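Local coordinates for protein-glutamine gamma-glutamyltransferase (Pseudomonas aeruginosa PAO1, PDB 6G49) that shows transglutaminase activity in vitro, joining glutamine to lysine side chains of proteins, and is critical for bacterial viability, with this chain covering most of its periplasmic domain, at residues Q70-A75 and S301-Y306; W120-D125 and A265-G270; P260-A265 and Q297-V302. All coordinates share one frame; numbering follows the deposited sequence.

Contact 1. Residues Q70-A75 and S301-Y306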
loop_
_atom_site.group_PDB
_atom_site.type_symbol
_atom_site.label_atom_id
_atom_site.label_comp_id
_atom_site.label_asym_id
_atom_site.label_seq_id
_atom_site.Cartn_x
_atom_site.Cartn_y
_atom_site.Cartn_z
ATOM N N GLN A 70 -4.886 -1.527 -12.197
ATOM C CA GLN A 70 -5.446 -2.400 -11.235
ATOM C C GLN A 70 -4.381 -3.305 -10.575
ATOM O O GLN A 70 -4.758 -4.088 -9.720
ATOM C CB GLN A 70 -6.469 -3.316 -11.915
ATOM C CG GLN A 70 -7.711 -2.517 -12.318
ATOM C CD GLN A 70 -8.741 -3.293 -13.108
ATOM O OE1 GLN A 70 -8.841 -4.522 -13.044
ATOM N NE2 GLN A 70 -9.532 -2.547 -13.861
ATOM N N LEU A 71 -3.124 -3.284 -11.050
ATOM C CA LEU A 71 -2.129 -4.244 -10.634
ATOM C C LEU A 71 -1.417 -3.747 -9.366
ATOM O O LEU A 71 -0.227 -3.410 -9.352
ATOM C CB LEU A 71 -1.150 -4.479 -11.762
ATOM C CG LEU A 71 -1.773 -5.085 -13.018
ATOM C CD1 LEU A 71 -0.697 -5.316 -14.030
ATOM C CD2 LEU A 71 -2.505 -6.377 -12.701
ATOM N N TYR A 72 -2.198 -3.661 -8.306
ATOM C CA TYR A 72 -1.700 -3.383 -6.954
ATOM C C TYR A 72 -1.529 -4.688 -6.199
ATOM O O TYR A 72 -2.485 -5.271 -5.689
ATOM C CB TYR A 72 -2.643 -2.430 -6.205
ATOM C CG TYR A 72 -2.500 -1.006 -6.668
ATOM C CD1 TYR A 72 -3.121 -0.556 -7.813
ATOM C CD2 TYR A 72 -1.794 -0.075 -5.920
ATOM C CE1 TYR A 72 -2.971 0.741 -8.235
ATOM C CE2 TYR A 72 -1.656 1.251 -6.321
ATOM C CZ TYR A 72 -2.269 1.660 -7.493
ATOM O OH TYR A 72 -2.153 2.961 -7.859
ATOM N N TRP A 73 -0.281 -5.128 -6.127
ATOM C CA TRP A 73 0.139 -6.356 -5.482
ATOM C C TRP A 73 0.387 -6.121 -3.992
ATOM O O TRP A 73 1.476 -5.640 -3.645
ATOM C CB TRP A 73 1.362 -6.982 -6.157
ATOM C CG TRP A 73 1.266 -7.103 -7.641
ATOM C CD1 TRP A 73 1.808 -6.262 -8.554
ATOM C CD2 TRP A 73 0.539 -8.097 -8.397
ATOM N NE1 TRP A 73 1.466 -6.654 -9.830
ATOM C CE2 TRP A 73 0.705 -7.773 -9.745
ATOM C CE3 TRP A 73 -0.219 -9.205 -8.027
ATOM C CZ2 TRP A 73 0.112 -8.533 -10.759
ATOM C CZ3 TRP A 73 -0.801 -9.959 -9.026
ATOM C CH2 TRP A 73 -0.594 -9.618 -10.349
ATOM N N ARG A 74 -0.613 -6.379 -3.151
ATOM C CA ARG A 74 -0.458 -6.195 -1.697
ATOM C C ARG A 74 0.523 -7.227 -1.167
ATOM O O ARG A 74 0.446 -8.422 -1.487
ATOM C CB ARG A 74 -1.748 -6.307 -0.879
ATOM C CG ARG A 74 -1.573 -6.086 0.628
ATOM C CD ARG A 74 -2.876 -6.174 1.439
ATOM N NE ARG A 74 -3.924 -5.297 0.951
ATOM C CZ ARG A 74 -4.626 -4.465 1.710
ATOM N NH1 ARG A 74 -4.508 -4.553 3.036
ATOM N NH2 ARG A 74 -5.399 -3.550 1.144
ATOM N N ALA A 75 1.464 -6.758 -0.322
ATOM C CA ALA A 75 2.331 -7.614 0.483
ATOM C C ALA A 75 1.948 -7.568 1.944
ATOM O O ALA A 75 1.717 -8.616 2.576
ATOM C CB ALA A 75 3.769 -7.253 0.304
ATOM N N SER A 301 -9.017 1.690 -0.786
ATOM C CA SER A 301 -7.633 1.989 -1.087
ATOM C C SER A 301 -7.548 3.226 -1.968
ATOM O O SER A 301 -8.398 3.449 -2.823
ATOM C CB SER A 301 -6.985 0.828 -1.804
ATOM O OG SER A 301 -7.016 -0.335 -0.994
ATOM N N VAL A 302 -6.501 4.010 -1.760
ATOM C CA VAL A 302 -6.254 5.221 -2.504
ATOM C C VAL A 302 -4.738 5.363 -2.681
ATOM O O VAL A 302 -3.965 5.004 -1.817
ATOM C CB VAL A 302 -6.883 6.437 -1.824
ATOM C CG1 VAL A 302 -6.263 6.762 -0.469
ATOM C CG2 VAL A 302 -6.912 7.638 -2.733
ATOM N N ASP A 303 -4.328 5.941 -3.818
ATOM C CA ASP A 303 -2.890 6.050 -4.105
ATOM C C ASP A 303 -2.533 7.490 -4.416
ATOM O O ASP A 303 -2.774 7.957 -5.521
ATOM C CB ASP A 303 -2.491 5.152 -5.264
ATOM C CG ASP A 303 -1.012 5.190 -5.511
ATOM O OD1 ASP A 303 -0.281 5.935 -4.808
ATOM O OD2 ASP A 303 -0.577 4.391 -6.404
ATOM N N PRO A 304 -1.955 8.235 -3.457
ATOM C CA PRO A 304 -1.641 9.637 -3.672
ATOM C C PRO A 304 -0.598 9.847 -4.773
ATOM O O PRO A 304 -0.544 10.939 -5.346
ATOM C CB PRO A 304 -1.129 10.142 -2.306
ATOM C CG PRO A 304 -0.744 8.899 -1.580
ATOM C CD PRO A 304 -1.678 7.821 -2.075
ATOM N N THR A 305 0.212 8.835 -5.045
ATOM C CA THR A 305 1.250 8.906 -6.078
ATOM C C THR A 305 0.570 9.195 -7.412
ATOM O O THR A 305 1.137 9.808 -8.326
ATOM C CB THR A 305 2.054 7.603 -6.185
ATOM O OG1 THR A 305 2.840 7.445 -5.007
ATOM C CG2 THR A 305 2.988 7.551 -7.374
ATOM N N TYR A 306 -0.632 8.646 -7.581
ATOM C CA TYR A 306 -1.346 8.793 -8.848
ATOM C C TYR A 306 -1.591 10.284 -9.180
ATOM O O TYR A 306 -1.695 10.647 -10.381
ATOM C CB TYR A 306 -2.631 7.991 -8.868
ATOM C CG TYR A 306 -3.352 8.099 -10.194
ATOM C CD1 TYR A 306 -2.924 7.380 -11.292
ATOM C CD2 TYR A 306 -4.455 8.917 -10.357
ATOM C CE1 TYR A 306 -3.543 7.488 -12.523
ATOM C CE2 TYR A 306 -5.087 9.041 -11.585
ATOM C CZ TYR A 306 -4.628 8.338 -12.668
ATOM O OH TYR A 306 -5.296 8.454 -13.849
#
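Y72 donates its phenol hydroxyl to the carboxylate of D303. The bond from Y72 OH to D303 OD2 is short, 2.6 Å. It uses the anti lone pair of OD2, the one directed away from the other carboxylate oxygen. OD2 lies at the edge of the phenol ring, in its plane, and comes within 3.3 Å of Y72 CE2. The carboxylate is turned nearly upright to the ring, with the two planes 85° apart. CG of D303 is anti to the backbone N (chi1 -176°), which swings the carboxylate toward the strand of Y72.

OD2 has a second partner, H287 NE2. D303 and H287 are probable active-site residues, with C243 the probable nucleophile. The other oxygen is tied to the local backbone. T305 N donates to D303 OD1 at 3.0 Å, an Asx turn. The bond is bent, 141° at the hydrogen, and comes from above the carboxylate plane. Y306 N also bonds back to D303 O, at 3.1 Å.

Farther out, W289 meets the Y72 ring edge-to-face, and I313 of helix 310-315 touches both Y72 and D303. R74, deposited in two conformers, has its main charge partner in E291. Its approach to S301 is loose.

Y72 would thus be a second-shell residue from strand 72-81. Its bond, the H287 bond and the Asx turn together would fix the rotation of the carboxylate. This is consistent with D303 orienting H287 in a Cys-His-Asp catalytic triad.

Contact 2. Residues W120-D125 and A265-G270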
loop_
_atom_site.group_PDB
_atom_site.type_symbol
_atom_site.label_atom_id
_atom_site.label_comp_id
_atom_site.label_asym_id
_atom_site.label_seq_id
_atom_site.Cartn_x
_atom_site.Cartn_y
_atom_site.Cartn_z
ATOM N N TRP A 120 5.351 -13.174 3.605
ATOM C CA TRP A 120 4.234 -12.525 2.945
ATOM C C TRP A 120 4.138 -13.056 1.520
ATOM O O TRP A 120 5.185 -13.081 0.838
ATOM C CB TRP A 120 4.403 -10.991 2.930
ATOM C CG TRP A 120 4.797 -10.512 4.297
ATOM C CD1 TRP A 120 4.198 -10.859 5.474
ATOM C CD2 TRP A 120 5.877 -9.620 4.640
ATOM N NE1 TRP A 120 4.844 -10.257 6.524
ATOM C CE2 TRP A 120 5.883 -9.502 6.053
ATOM C CE3 TRP A 120 6.835 -8.906 3.912
ATOM C CZ2 TRP A 120 6.814 -8.720 6.736
ATOM C CZ3 TRP A 120 7.791 -8.170 4.587
ATOM C CH2 TRP A 120 7.779 -8.074 5.986
ATOM N N LEU A 121 2.946 -13.464 1.092
ATOM C CA LEU A 121 2.738 -13.769 -0.320
ATOM C C LEU A 121 2.104 -12.539 -0.966
ATOM O O LEU A 121 1.222 -11.859 -0.395
ATOM C CB LEU A 121 1.828 -14.985 -0.458
ATOM C CG LEU A 121 2.330 -16.300 0.140
ATOM C CD1 LEU A 121 1.529 -17.466 -0.417
ATOM C CD2 LEU A 121 3.800 -16.510 -0.025
ATOM N N PHE A 122 2.539 -12.258 -2.181
ATOM C CA PHE A 122 2.043 -11.107 -2.906
ATOM C C PHE A 122 0.758 -11.469 -3.653
ATOM O O PHE A 122 0.694 -12.529 -4.309
ATOM C CB PHE A 122 3.102 -10.631 -3.892
ATOM C CG PHE A 122 4.479 -10.511 -3.317
ATOM C CD1 PHE A 122 4.696 -9.743 -2.188
ATOM C CD2 PHE A 122 5.544 -11.244 -3.829
ATOM C CE1 PHE A 122 5.933 -9.714 -1.593
ATOM C CE2 PHE A 122 6.805 -11.092 -3.294
ATOM C CZ PHE A 122 7.004 -10.316 -2.179
ATOM N N ALA A 123 -0.248 -10.602 -3.624
ATOM C CA ALA A 123 -1.487 -10.886 -4.329
ATOM C C ALA A 123 -2.327 -9.627 -4.409
ATOM O O ALA A 123 -2.290 -8.785 -3.491
ATOM C CB ALA A 123 -2.274 -11.958 -3.601
ATOM N N LEU A 124 -3.182 -9.553 -5.430
ATOM C CA LEU A 124 -4.203 -8.499 -5.498
ATOM C C LEU A 124 -5.221 -8.721 -4.376
ATOM O O LEU A 124 -5.644 -9.830 -4.055
ATOM C CB LEU A 124 -4.941 -8.554 -6.838
ATOM C CG LEU A 124 -4.100 -8.545 -8.105
ATOM C CD1 LEU A 124 -5.019 -8.750 -9.293
ATOM C CD2 LEU A 124 -3.301 -7.239 -8.283
ATOM N N ASP A 125 -5.610 -7.612 -3.737
ATOM C CA ASP A 125 -6.637 -7.652 -2.688
ATOM C C ASP A 125 -7.981 -8.025 -3.341
ATOM O O ASP A 125 -8.194 -7.749 -4.506
ATOM C CB ASP A 125 -6.693 -6.271 -2.000
ATOM C CG ASP A 125 -7.252 -6.233 -0.593
ATOM O OD1 ASP A 125 -7.014 -7.170 0.160
ATOM O OD2 ASP A 125 -7.894 -5.201 -0.256
ATOM N N ALA A 265 1.892 -1.746 1.657
ATOM C CA ALA A 265 3.144 -1.910 0.957
ATOM C C ALA A 265 3.064 -3.158 0.066
ATOM O O ALA A 265 2.461 -4.165 0.420
ATOM C CB ALA A 265 4.271 -2.093 1.922
ATOM N N GLY A 266 3.716 -3.067 -1.073
ATOM C CA GLY A 266 3.756 -4.182 -2.032
ATOM C C GLY A 266 4.433 -3.738 -3.298
ATOM O O GLY A 266 5.474 -3.118 -3.250
ATOM N N TYR A 267 3.817 -4.064 -4.433
ATOM C CA TYR A 267 4.358 -3.725 -5.728
ATOM C C TYR A 267 3.203 -3.189 -6.573
ATOM O O TYR A 267 2.050 -3.554 -6.311
ATOM C CB TYR A 267 4.960 -4.961 -6.411
ATOM C CG TYR A 267 6.120 -5.554 -5.668
ATOM C CD1 TYR A 267 5.931 -6.413 -4.595
ATOM C CD2 TYR A 267 7.406 -5.129 -5.967
ATOM C CE1 TYR A 267 7.010 -6.898 -3.857
ATOM C CE2 TYR A 267 8.488 -5.595 -5.229
ATOM C CZ TYR A 267 8.277 -6.455 -4.169
ATOM O OH TYR A 267 9.355 -6.906 -3.469
ATOM N N GLN A 268 3.522 -2.375 -7.580
ATOM C CA GLN A 268 2.484 -1.907 -8.489
ATOM C C GLN A 268 3.010 -2.109 -9.915
ATOM O O GLN A 268 4.044 -1.551 -10.226
ATOM C CB GLN A 268 2.075 -0.465 -8.213
ATOM C CG GLN A 268 0.737 -0.088 -8.797
ATOM C CD GLN A 268 0.656 0.000 -10.300
ATOM O OE1 GLN A 268 1.611 0.375 -10.938
ATOM N NE2 GLN A 268 -0.532 -0.277 -10.833
ATOM N N GLY A 269 2.183 -2.787 -10.713
ATOM C CA GLY A 269 2.441 -2.890 -12.140
ATOM C C GLY A 269 3.077 -4.215 -12.484
ATOM O O GLY A 269 2.637 -5.275 -12.107
ATOM N N GLY A 270 4.093 -4.128 -13.326
ATOM C CA GLY A 270 4.785 -5.295 -13.821
ATOM C C GLY A 270 5.172 -5.117 -15.280
ATOM O O GLY A 270 4.727 -4.205 -15.944
#
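F122 and Y267 form a T-shaped aromatic pair across the large antiparallel sheet, to which both the N-terminal and the transglutaminase-like parts contribute strands. Strand 72-81 pairs with both 120-124 and 267-268, so the two rings meet across a strand that neither belongs to. The edge of Y267 points at one face of F122. The ring planes stand 77° apart and the centroids are 5.2 Å apart.

Packing is tight at one point. Y267 CE1 is 3.8 Å from F122 CE1, and it is also 3.8 Å from F122 CZ. It therefore sits toward the rim of the F122 face and not above its middle. In both residues CG is anti to the carbonyl carbon and beside the backbone N (chi1 -47° for F122, -63° for Y267), which sends the rings toward each other.

Away from the rings the segments are loosely related. The nearest backbone approach, from F122 CA to G266 CA, is 7.2 Å. Strand 72-81 bridges the gap, with A75 touching F122 and W73 packing on L124. This looser side is mostly interior, since L124 and G266 are buried, and it opens somewhat at D125. M113 also touches F122, the F57 ring meets it as well, and L37 touches Y267.

The polar end of Y267 turns to another partner, with its OH hydrogen-bonded to Q283 OE1. Its backbone pairs with W73. The chain bends at G266, so Y267 begins a new direction after strand 261-265. The Y267 side chain lies about 6 Å from that of H287 at the nearest atoms, near the probable active site but without touching it. On the far face of the F122 ring, opposite Y267, the carbonyl oxygen W120 O stands 4.3 Å above the plane, toward the rim.

Contact 3. Residues P260-A265 and Q297-V302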
loop_
_atom_site.group_PDB
_atom_site.type_symbol
_atom_site.label_atom_id
_atom_site.label_comp_id
_atom_site.label_asym_id
_atom_site.label_seq_id
_atom_site.Cartn_x
_atom_site.Cartn_y
_atom_site.Cartn_z
ATOM N N PRO A 260 -9.498 6.418 10.333
ATOM C CA PRO A 260 -8.549 5.315 10.470
ATOM C C PRO A 260 -7.927 5.044 9.089
ATOM O O PRO A 260 -8.638 5.056 8.088
ATOM C CB PRO A 260 -9.405 4.146 10.959
ATOM C CG PRO A 260 -10.649 4.825 11.527
ATOM C CD PRO A 260 -10.898 5.991 10.591
ATOM N N ALA A 261 -6.601 4.893 9.095
ATOM C CA ALA A 261 -5.861 4.766 7.821
ATOM C C ALA A 261 -4.592 3.997 8.090
ATOM O O ALA A 261 -4.039 4.065 9.193
ATOM C CB ALA A 261 -5.556 6.129 7.251
ATOM N N ARG A 262 -4.071 3.313 7.042
ATOM C CA ARG A 262 -2.827 2.584 7.199
ATOM C C ARG A 262 -2.125 2.597 5.838
ATOM O O ARG A 262 -2.757 2.854 4.811
ATOM C CB ARG A 262 -3.006 1.168 7.762
ATOM C CG ARG A 262 -3.957 0.302 6.952
ATOM C CD ARG A 262 -4.255 -1.002 7.681
ATOM N NE ARG A 262 -5.299 -1.733 6.993
ATOM C CZ ARG A 262 -6.170 -2.585 7.561
ATOM N NH1 ARG A 262 -6.105 -2.849 8.871
ATOM N NH2 ARG A 262 -7.094 -3.173 6.795
ATOM N N VAL A 263 -0.820 2.400 5.915
ATOM C CA VAL A 263 -0.007 2.262 4.692
ATOM C C VAL A 263 -0.052 0.818 4.227
ATOM O O VAL A 263 0.124 -0.135 5.017
ATOM C CB VAL A 263 1.427 2.753 4.970
ATOM C CG1 VAL A 263 2.367 2.405 3.822
ATOM C CG2 VAL A 263 1.446 4.243 5.287
ATOM N N VAL A 264 -0.249 0.658 2.923
ATOM C CA VAL A 264 -0.198 -0.652 2.265
ATOM C C VAL A 264 1.125 -0.687 1.487
ATOM O O VAL A 264 1.393 0.231 0.723
ATOM C CB VAL A 264 -1.403 -0.877 1.343
ATOM C CG1 VAL A 264 -1.418 -2.312 0.817
ATOM C CG2 VAL A 264 -2.719 -0.626 2.077
ATOM N N ALA A 265 1.892 -1.746 1.657
ATOM C CA ALA A 265 3.144 -1.910 0.957
ATOM C C ALA A 265 3.064 -3.158 0.066
ATOM O O ALA A 265 2.461 -4.165 0.420
ATOM C CB ALA A 265 4.271 -2.093 1.922
ATOM N N GLN A 297 -19.004 1.442 4.130
ATOM C CA GLN A 297 -18.189 1.187 2.949
ATOM C C GLN A 297 -16.958 0.327 3.289
ATOM O O GLN A 297 -16.387 -0.303 2.376
ATOM C CB GLN A 297 -17.861 2.512 2.283
ATOM C CG GLN A 297 -19.124 3.221 1.790
ATOM C CD GLN A 297 -18.760 4.432 0.973
ATOM O OE1 GLN A 297 -18.192 4.323 -0.113
ATOM N NE2 GLN A 297 -19.068 5.605 1.501
ATOM N N GLY A 298 -16.547 0.337 4.559
ATOM C CA GLY A 298 -15.380 -0.356 4.999
ATOM C C GLY A 298 -14.107 0.297 4.461
ATOM O O GLY A 298 -14.028 1.538 4.327
ATOM N N TRP A 299 -13.080 -0.545 4.257
ATOM C CA TRP A 299 -11.753 -0.038 3.812
ATOM C C TRP A 299 -11.797 0.249 2.309
ATOM O O TRP A 299 -12.261 -0.590 1.530
ATOM C CB TRP A 299 -10.648 -1.022 4.137
ATOM C CG TRP A 299 -10.367 -1.246 5.593
ATOM C CD1 TRP A 299 -10.866 -2.225 6.395
ATOM C CD2 TRP A 299 -9.525 -0.450 6.434
ATOM N NE1 TRP A 299 -10.388 -2.083 7.671
ATOM C CE2 TRP A 299 -9.581 -0.986 7.741
ATOM C CE3 TRP A 299 -8.744 0.703 6.212
ATOM C CZ2 TRP A 299 -8.775 -0.505 8.782
ATOM C CZ3 TRP A 299 -8.012 1.204 7.271
ATOM C CH2 TRP A 299 -8.030 0.624 8.534
ATOM N N LEU A 300 -11.255 1.402 1.911
ATOM C CA LEU A 300 -11.060 1.759 0.521
ATOM C C LEU A 300 -9.612 2.162 0.316
ATOM O O LEU A 300 -9.032 2.883 1.133
ATOM C CB LEU A 300 -11.978 2.917 0.134
ATOM C CG LEU A 300 -13.494 2.617 0.205
ATOM C CD1 LEU A 300 -14.258 3.884 -0.071
ATOM C CD2 LEU A 300 -13.889 1.502 -0.738
ATOM N N SER A 301 -9.017 1.690 -0.786
ATOM C CA SER A 301 -7.633 1.989 -1.087
ATOM C C SER A 301 -7.548 3.226 -1.968
ATOM O O SER A 301 -8.398 3.449 -2.823
ATOM C CB SER A 301 -6.985 0.828 -1.804
ATOM O OG SER A 301 -7.016 -0.335 -0.994
ATOM N N VAL A 302 -6.501 4.010 -1.760
ATOM C CA VAL A 302 -6.254 5.221 -2.504
ATOM C C VAL A 302 -4.738 5.363 -2.681
ATOM O O VAL A 302 -3.965 5.004 -1.817
ATOM C CB VAL A 302 -6.883 6.437 -1.824
ATOM C CG1 VAL A 302 -6.263 6.762 -0.469
ATOM C CG2 VAL A 302 -6.912 7.638 -2.733
#
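R262 lays its guanidinium flat on the indole of W299. The two planes are only 13° apart, and the group centres are 3.7 Å apart. The stack is also a cation-pi contact. CZ of R262 lies over the six-membered ring, 18° off its normal. NH2 comes closest, 3.4 Å from W299 CE2, while NH1 lies 3.6 Å from W299 CZ2. The two side chains as a whole run at about a right angle, so the arginine passes across the indole.

CG of R262 lies between the backbone N and the carbonyl carbon (chi1 56°). From there the chain runs extended to NE and carries the planar end over the ring. Salt bridges to E291 and E79 hold that end from its NE and NH1, and probably help keep it flat on the indole.

The far rim of W299 rests on the start of the arginine's strand. A261 CA meets the indole at its edge, 4.2 Å from CZ3. P260 CB makes a lighter apolar touch on CH2. The indole NE1 bonds E165, and W293 packs edge-to-face on the ring.

This is buried packing within the transglutaminase-like part, away from the probable active-site residues. Strands 261-265 and 298-302 both pair antiparallel with 286-294, which runs between them, so the stack bridges over this central strand. Strand 72-81 lies beyond 261-265, and helix 243-256 touches A261, R262, V263 and V302.

Overall arrangement
From the N terminus, segment 70-75 comes first, at the start of strand 72-81. Contact 1 closes the longest loop when the chain returns at 301-306, 226 residues on. Contact 2 is nested inside that loop and joins 120-125 to 265-270. Contact 3 opens at 260-265, within the span of contact 2, and closes at 297-302, beyond its end, so these two cross. They share A265, where strand 261-265 leads on to 267-268. Contacts 1 and 3 end on the same strand, 298-302. All three reach one antiparallel sheet. Backbone bonds from segment 70-75 to A265, Y267 and G269 tie the N-terminal part to the transglutaminase-like part.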